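Local coordinates for protein arginyl-tRNA synthetase, putative (Plasmodium falciparum, PDB 5JLD) that probably catalyses the ATP-dependent attachment of L-arginine to tRNA(Arg), releasing AMP and diphosphate, as other arginyl-tRNA synthetases do, at residues K86-P89 with Q90-T94; S98-Y101 with I102-L106; V247-K250 with L251-S255. One frame throughout, in Å; residues are numbered along the deposited sequence. Where two conformers were deposited one is given.

Interaction 1: residues K86-P89 with Q90-T94; sequences KSSP and QGFIT
Lys86 and Thr94 form an antiparallel hydrogen-bonded pair, Lys86 N to Thr94 O and Thr94 N to Lys86 O both 2.9 Å, and beyond it the chain reverses through Ser88-Gly91. Pro89 and Gln90 have the backbone angles of the two central residues of a type I turn; Gly91, with phi 112°, follows them, and its bond from N to Ser88 O is weak. Ser88 OG bonds both Gly91 N and Phe92 O. With chi1 at 69°, it stands between its own backbone N and carbonyl carbon, where it donates to Phe92 O at 2.9 Å and receives Gly91 N at 3.1 Å. The same OG sits 3.2 Å above the centre of the Phe92 ring, and Ser88 CB makes a CH-pi contact with that face. Nearer the paired strands, a water donates to Ser87 O and also bonds Thr94 OG1, joining the two arms at 2.7 and 2.9 Å. Ser87 OG turns instead to Glu71 and Gln67 of helix 66-75, which also covers Ile93. This is a beta-hairpin whose connection contains a type I-like turn, with proline and glycine in it and a serine hydroxyl bonded across the bend, joining strands 82-86 and 93-97 of the N-terminal domain's antiparallel sheet.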
loop_
_atom_site.group_PDB
_atom_site.type_symbol
_atom_site.label_atom_id
_atom_site.label_comp_id
_atom_site.label_asym_id
_atom_site.label_seq_id
_atom_site.Cartn_x
_atom_site.Cartn_y
_atom_site.Cartn_z
ATOM N N LYS A 86 -16.346 -29.523 -8.538
ATOM C CA LYS A 86 -17.556 -30.055 -7.899
ATOM C C LYS A 86 -18.630 -28.996 -7.686
ATOM O O LYS A 86 -18.335 -27.839 -7.356
ATOM C CB LYS A 86 -17.216 -30.699 -6.549
ATOM C CG LYS A 86 -16.662 -32.124 -6.685
ATOM C CD LYS A 86 -16.342 -32.799 -5.347
ATOM C CE LYS A 86 -16.468 -34.325 -5.479
ATOM N NZ LYS A 86 -16.321 -35.065 -4.187
ATOM N N SER A 87 -19.880 -29.396 -7.886
ATOM C CA SER A 87 -21.008 -28.534 -7.596
ATOM C C SER A 87 -21.348 -28.644 -6.115
ATOM O O SER A 87 -20.621 -29.263 -5.346
ATOM C CB SER A 87 -22.217 -28.900 -8.459
ATOM O OG SER A 87 -22.714 -30.195 -8.123
ATOM N N SER A 88 -22.473 -28.054 -5.742
ATOM C CA SER A 88 -22.910 -27.944 -4.359
ATOM C C SER A 88 -24.407 -27.755 -4.456
ATOM O O SER A 88 -24.893 -27.298 -5.502
ATOM C CB SER A 88 -22.243 -26.757 -3.657
ATOM O OG SER A 88 -22.732 -25.521 -4.182
ATOM N N PRO A 89 -25.150 -28.117 -3.397
ATOM C CA PRO A 89 -26.608 -27.982 -3.465
ATOM C C PRO A 89 -27.047 -26.532 -3.682
ATOM O O PRO A 89 -28.086 -26.308 -4.313
ATOM C CB PRO A 89 -27.084 -28.522 -2.102
ATOM C CG PRO A 89 -25.857 -28.602 -1.238
ATOM C CD PRO A 89 -24.713 -28.808 -2.170
ATOM N N GLN A 90 -26.256 -25.570 -3.200
ATOM C CA GLN A 90 -26.567 -24.159 -3.395
ATOM C C GLN A 90 -26.298 -23.778 -4.839
ATOM O O GLN A 90 -26.927 -22.876 -5.392
ATOM C CB GLN A 90 -25.748 -23.271 -2.444
ATOM C CG GLN A 90 -25.980 -23.568 -0.958
ATOM C CD GLN A 90 -24.891 -24.450 -0.358
ATOM O OE1 GLN A 90 -24.278 -25.270 -1.055
ATOM N NE2 GLN A 90 -24.641 -24.278 0.939
ATOM N N GLY A 91 -25.340 -24.459 -5.451
ATOM C CA GLY A 91 -25.080 -24.247 -6.857
ATOM C C GLY A 91 -23.760 -23.591 -7.159
ATOM O O GLY A 91 -23.409 -23.425 -8.328
ATOM N N PHE A 92 -23.007 -23.194 -6.140
ATOM C CA PHE A 92 -21.659 -22.728 -6.455
ATOM C C PHE A 92 -20.768 -23.924 -6.830
ATOM O O PHE A 92 -21.124 -25.092 -6.603
ATOM C CB PHE A 92 -21.048 -21.917 -5.313
ATOM C CG PHE A 92 -21.060 -22.608 -3.981
ATOM C CD1 PHE A 92 -20.121 -23.581 -3.679
ATOM C CD2 PHE A 92 -21.992 -22.250 -3.016
ATOM C CE1 PHE A 92 -20.119 -24.195 -2.434
ATOM C CE2 PHE A 92 -21.998 -22.850 -1.769
ATOM C CZ PHE A 92 -21.057 -23.826 -1.474
ATOM N N ILE A 93 -19.629 -23.614 -7.431
ATOM C CA ILE A 93 -18.713 -24.607 -7.974
ATOM C C ILE A 93 -17.325 -24.425 -7.382
ATOM O O ILE A 93 -16.800 -23.326 -7.370
ATOM C CB ILE A 93 -18.625 -24.493 -9.521
ATOM C CG1 ILE A 93 -19.978 -24.800 -10.178
ATOM C CG2 ILE A 93 -17.530 -25.370 -10.076
ATOM C CD1 ILE A 93 -20.073 -24.312 -11.627
ATOM N N THR A 94 -16.729 -25.492 -6.886
ATOM C CA THR A 94 -15.388 -25.411 -6.322
ATOM C C THR A 94 -14.406 -26.197 -7.166
ATOM O O THR A 94 -14.759 -27.212 -7.784
ATOM C CB THR A 94 -15.331 -25.943 -4.867
ATOM O OG1 THR A 94 -15.782 -27.297 -4.838
ATOM C CG2 THR A 94 -16.200 -25.086 -3.925
HETATM O O HOH W 1 -18.635 -27.659 -4.344
#

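Interaction 2: residues S98-Y101 with I102-L106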
loop_
_atom_site.group_PDB
_atom_site.type_symbol
_atom_site.label_atom_id
_atom_site.label_comp_id
_atom_site.label_asym_id
_atom_site.label_seq_id
_atom_site.Cartn_x
_atom_site.Cartn_y
_atom_site.Cartn_z
ATOM N N SER A 98 -4.477 -29.081 -9.597
ATOM C CA SER A 98 -3.711 -30.322 -9.562
ATOM C C SER A 98 -2.311 -30.127 -8.979
ATOM O O SER A 98 -1.746 -29.028 -8.988
ATOM C CB SER A 98 -3.586 -30.909 -10.965
ATOM O OG SER A 98 -2.726 -30.086 -11.745
ATOM N N LYS A 99 -1.778 -31.222 -8.463
ATOM C CA LYS A 99 -0.418 -31.322 -7.964
ATOM C C LYS A 99 0.592 -30.918 -9.055
ATOM O O LYS A 99 1.582 -30.214 -8.799
ATOM C CB LYS A 99 -0.194 -32.769 -7.472
ATOM C CG LYS A 99 1.238 -33.230 -7.297
ATOM C CD LYS A 99 1.274 -34.728 -6.953
ATOM C CE LYS A 99 2.689 -35.194 -6.645
ATOM N NZ LYS A 99 3.598 -35.059 -7.820
ATOM N N ASP A 100 0.324 -31.337 -10.290
ATOM C CA ASP A 100 1.258 -31.058 -11.373
ATOM C C ASP A 100 1.225 -29.591 -11.793
ATOM O O ASP A 100 2.279 -28.996 -12.038
ATOM C CB ASP A 100 0.990 -31.948 -12.584
ATOM C CG ASP A 100 2.032 -31.756 -13.675
ATOM O OD1 ASP A 100 3.175 -32.239 -13.504
ATOM O OD2 ASP A 100 1.716 -31.107 -14.693
ATOM N N TYR A 101 0.036 -28.997 -11.862
ATOM C CA TYR A 101 -0.026 -27.571 -12.154
ATOM C C TYR A 101 0.763 -26.760 -11.123
ATOM O O TYR A 101 1.513 -25.841 -11.478
ATOM C CB TYR A 101 -1.462 -27.038 -12.202
ATOM C CG TYR A 101 -1.456 -25.516 -12.396
ATOM C CD1 TYR A 101 -1.117 -24.953 -13.621
ATOM C CD2 TYR A 101 -1.743 -24.655 -11.335
ATOM C CE1 TYR A 101 -1.084 -23.546 -13.791
ATOM C CE2 TYR A 101 -1.726 -23.283 -11.493
ATOM C CZ TYR A 101 -1.391 -22.727 -12.714
ATOM O OH TYR A 101 -1.375 -21.348 -12.827
ATOM N N ILE A 102 0.579 -27.088 -9.851
ATOM C CA ILE A 102 1.252 -26.354 -8.785
ATOM C C ILE A 102 2.775 -26.547 -8.864
ATOM O O ILE A 102 3.539 -25.580 -8.744
ATOM C CB ILE A 102 0.727 -26.779 -7.404
ATOM C CG1 ILE A 102 -0.769 -26.462 -7.296
ATOM C CG2 ILE A 102 1.477 -26.062 -6.309
ATOM C CD1 ILE A 102 -1.396 -26.891 -5.972
ATOM N N GLU A 103 3.208 -27.782 -9.105
ATOM C CA GLU A 103 4.639 -28.087 -9.210
ATOM C C GLU A 103 5.307 -27.367 -10.376
ATOM O O GLU A 103 6.358 -26.733 -10.215
ATOM C CB GLU A 103 4.859 -29.602 -9.349
ATOM C CG GLU A 103 4.680 -30.359 -8.056
ATOM C CD GLU A 103 4.589 -31.870 -8.240
ATOM O OE1 GLU A 103 4.605 -32.358 -9.393
ATOM O OE2 GLU A 103 4.513 -32.570 -7.216
ATOM N N THR A 104 4.689 -27.465 -11.548
ATOM C CA THR A 104 5.190 -26.805 -12.752
ATOM C C THR A 104 5.232 -25.276 -12.569
ATOM O O THR A 104 6.206 -24.581 -12.991
ATOM C CB THR A 104 4.307 -27.161 -13.982
ATOM O OG1 THR A 104 4.260 -28.587 -14.155
ATOM C CG2 THR A 104 4.856 -26.524 -15.259
ATOM N N SER A 105 4.187 -24.749 -11.925
ATOM C CA SER A 105 4.107 -23.296 -11.735
ATOM C C SER A 105 5.247 -22.873 -10.807
ATOM O O SER A 105 5.960 -21.920 -11.084
ATOM C CB SER A 105 2.743 -22.882 -11.174
ATOM O OG SER A 105 1.675 -23.221 -12.057
ATOM N N LEU A 106 5.448 -23.632 -9.734
ATOM C CA LEU A 106 6.544 -23.365 -8.804
ATOM C C LEU A 106 7.902 -23.412 -9.496
ATOM O O LEU A 106 8.773 -22.592 -9.215
ATOM C CB LEU A 106 6.512 -24.366 -7.643
ATOM C CG LEU A 106 5.421 -24.104 -6.600
ATOM C CD1 LEU A 106 5.318 -25.268 -5.639
ATOM C CD2 LEU A 106 5.682 -22.797 -5.847
#
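Tyr101 O is gripped twice by one residue: Ser105 OG donates to it at 2.7 Å and Ser105 N at 2.9 Å, the two donors reaching it from opposite faces of the carbonyl plane. Ser105 OG, anti to its own carbonyl carbon at chi1 -62°, is folded back along the helix onto the preceding turn. There it also lies over one face of the Tyr101 ring, 3.1 Å above the plane and displaced toward the rim, with CZ the closest ring atom. The hydroxyl is thus held between a carbonyl oxygen and an aromatic face, while Tyr101 OH is bonded to Glu8, close to helix 10-25. The same double grip recurs one residue earlier: Asp100 O accepts from Thr104 N and from Thr104 OG1, each at 2.9 Å, again from opposite faces, with the hydroxyl well above the carbonyl plane. On another side of the helix Lys99 NZ forms a salt bridge with Glu103 OE2 at 2.7 Å, meeting the carboxylate on its syn side and close to its plane. The lysine chain runs extended and bends only at its last torsion, bringing the ammonium round to OE2. Leu507 N also donates to Glu103 OE2, so this oxygen is shared between the salt bridge and a loop before helix 510-520. Ile102 faces that region too, on Leu507 and Leu520, its CG1 lying 3.2 Å from Ser98 O. At the start of the segment Ser98 OG accepts from Tyr101 N at 3.0 Å. A serine N-cap followed by an i to i+4 salt bridge and serine and threonine hydroxyls bonded back to the preceding turn define this first part of helix 99-108.

Interaction 3: residues V247-K250 with L251-S255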
loop_
_atom_site.group_PDB
_atom_site.type_symbol
_atom_site.label_atom_id
_atom_site.label_comp_id
_atom_site.label_asym_id
_atom_site.label_seq_id
_atom_site.Cartn_x
_atom_site.Cartn_y
_atom_site.Cartn_z
ATOM N N VAL A 247 13.556 34.345 5.339
ATOM C CA VAL A 247 13.131 33.792 6.622
ATOM C C VAL A 247 12.269 32.537 6.445
ATOM O O VAL A 247 12.536 31.503 7.056
ATOM C CB VAL A 247 12.362 34.856 7.450
ATOM C CG1 VAL A 247 11.735 34.233 8.693
ATOM C CG2 VAL A 247 13.296 36.010 7.824
ATOM N N TRP A 248 11.243 32.646 5.607
ATOM C CA TRP A 248 10.420 31.516 5.196
ATOM C C TRP A 248 11.276 30.329 4.784
ATOM O O TRP A 248 11.080 29.200 5.249
ATOM C CB TRP A 248 9.502 31.931 4.039
ATOM C CG TRP A 248 8.854 30.791 3.350
ATOM C CD1 TRP A 248 7.796 30.051 3.807
ATOM C CD2 TRP A 248 9.213 30.239 2.070
ATOM N NE1 TRP A 248 7.471 29.074 2.882
ATOM C CE2 TRP A 248 8.329 29.165 1.815
ATOM C CE3 TRP A 248 10.193 30.548 1.117
ATOM C CZ2 TRP A 248 8.396 28.400 0.644
ATOM C CZ3 TRP A 248 10.260 29.781 -0.049
ATOM C CH2 TRP A 248 9.365 28.722 -0.271
ATOM N N ASN A 249 12.243 30.591 3.915
ATOM C CA ASN A 249 13.102 29.533 3.417
ATOM C C ASN A 249 13.910 28.889 4.548
ATOM O O ASN A 249 14.085 27.659 4.573
ATOM C CB ASN A 249 14.019 30.077 2.325
ATOM C CG ASN A 249 14.443 29.013 1.350
ATOM O OD1 ASN A 249 15.530 28.449 1.464
ATOM N ND2 ASN A 249 13.574 28.708 0.391
ATOM N N LYS A 250 14.365 29.710 5.497
ATOM C CA LYS A 250 15.043 29.192 6.692
ATOM C C LYS A 250 14.150 28.282 7.551
ATOM O O LYS A 250 14.589 27.227 8.045
ATOM C CB LYS A 250 15.564 30.353 7.559
ATOM C CG LYS A 250 16.751 31.103 6.979
ATOM C CD LYS A 250 17.875 30.150 6.596
ATOM C CE LYS A 250 18.799 30.781 5.561
ATOM N NZ LYS A 250 18.057 31.141 4.313
ATOM N N LEU A 251 12.899 28.699 7.732
ATOM C CA LEU A 251 11.920 27.923 8.507
ATOM C C LEU A 251 11.639 26.560 7.862
ATOM O O LEU A 251 11.694 25.505 8.517
ATOM C CB LEU A 251 10.612 28.712 8.648
ATOM C CG LEU A 251 10.472 29.730 9.795
ATOM C CD1 LEU A 251 11.744 30.527 10.000
ATOM C CD2 LEU A 251 9.314 30.686 9.518
ATOM N N CYS A 252 11.327 26.607 6.570
ATOM C CA CYS A 252 11.079 25.418 5.790
ATOM C C CYS A 252 12.280 24.492 5.875
ATOM O O CYS A 252 12.127 23.296 6.104
ATOM C CB CYS A 252 10.770 25.782 4.342
ATOM S SG CYS A 252 9.199 26.653 4.143
ATOM N N GLU A 253 13.480 25.042 5.736
ATOM C CA GLU A 253 14.664 24.189 5.774
ATOM C C GLU A 253 14.813 23.494 7.125
ATOM O O GLU A 253 15.037 22.270 7.183
ATOM C CB GLU A 253 15.913 24.993 5.442
ATOM C CG GLU A 253 16.036 25.274 3.958
ATOM C CD GLU A 253 17.151 26.237 3.630
ATOM O OE1 GLU A 253 17.758 26.798 4.569
ATOM O OE2 GLU A 253 17.420 26.428 2.426
ATOM N N SER A 254 14.659 24.264 8.203
ATOM C CA SER A 254 14.736 23.685 9.550
ATOM C C SER A 254 13.722 22.548 9.792
ATOM O O SER A 254 14.087 21.410 10.224
ATOM C CB SER A 254 14.539 24.784 10.600
ATOM O OG SER A 254 13.921 24.269 11.768
ATOM N N SER A 255 12.452 22.847 9.512
ATOM C CA SER A 255 11.398 21.831 9.692
ATOM C C SER A 255 11.665 20.599 8.839
ATOM O O SER A 255 11.482 19.463 9.286
ATOM C CB SER A 255 10.019 22.402 9.361
ATOM O OG SER A 255 9.452 23.041 10.490
#
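Cys252 SG rests over one face of the Trp248 ring system, a sulfur-aromatic contact between residues four apart on the long helix 242-265 of the class I catalytic domain. The sulfur is 3.2 Å above the plane and 3.6 Å from the centroid of the five-membered ring, displaced toward the rim, where NE1 is the nearest ring atom. NE1 donates to Asp180 O, while the sulfur lies over the face of the five-membered ring. Trp248 CG points anti to its backbone N, chi1 167°, which carries the indole to the side of the helix where Cys252 emerges one turn later. Phe185 and Trp181 meet the indole edge-to-face, placing it in an aromatic cluster. Backbone bonds keep the spacing regular, with Cys252 N to Trp248 O at 2.9 Å almost perfectly straight at 178°. A different side of the helix carries Lys250 and Glu253, which lie side by side and point the same way. Their charged atoms, Lys250 NZ and Glu253 OE1, remain 4.4 Å apart, beyond a salt bridge; Lys250 also makes a cation-pi contact with Phe246, one turn back. Val247 and Leu251 also pack on helix 185-194. They run alongside each other against Ile192, and Leu251 touches Phe185 and Ile188 as well. Their branches meet at Val247 CG1 and Leu251 CD1, 3.9 Å apart. Leu251, with chi2 at 41°, folds that same methyl back over the preceding turn, setting CD1 3.2 Å from Val247 O.

Overall arrangement
Following the chain from the N terminus, interaction 1 closes the hairpin between strands 82-86 and 93-97. Strand 93-97 then leads directly into helix 99-108, whose opening turns hold interaction 2, so these two contacts adjoin in sequence with centres about 24 Å apart. Helix 99-108 lies against helix 510-520 of the DALR anticodon-binding domain, linking the N-terminal sheet with a much later part of the chain. Interaction 3 comes long afterwards, on the part of helix 242-265 packed on helix 185-194 in the catalytic domain, its centre about 59 Å from that of interaction 2 and on the opposite side of the molecule. All three are local and in series; none nests in or crosses another.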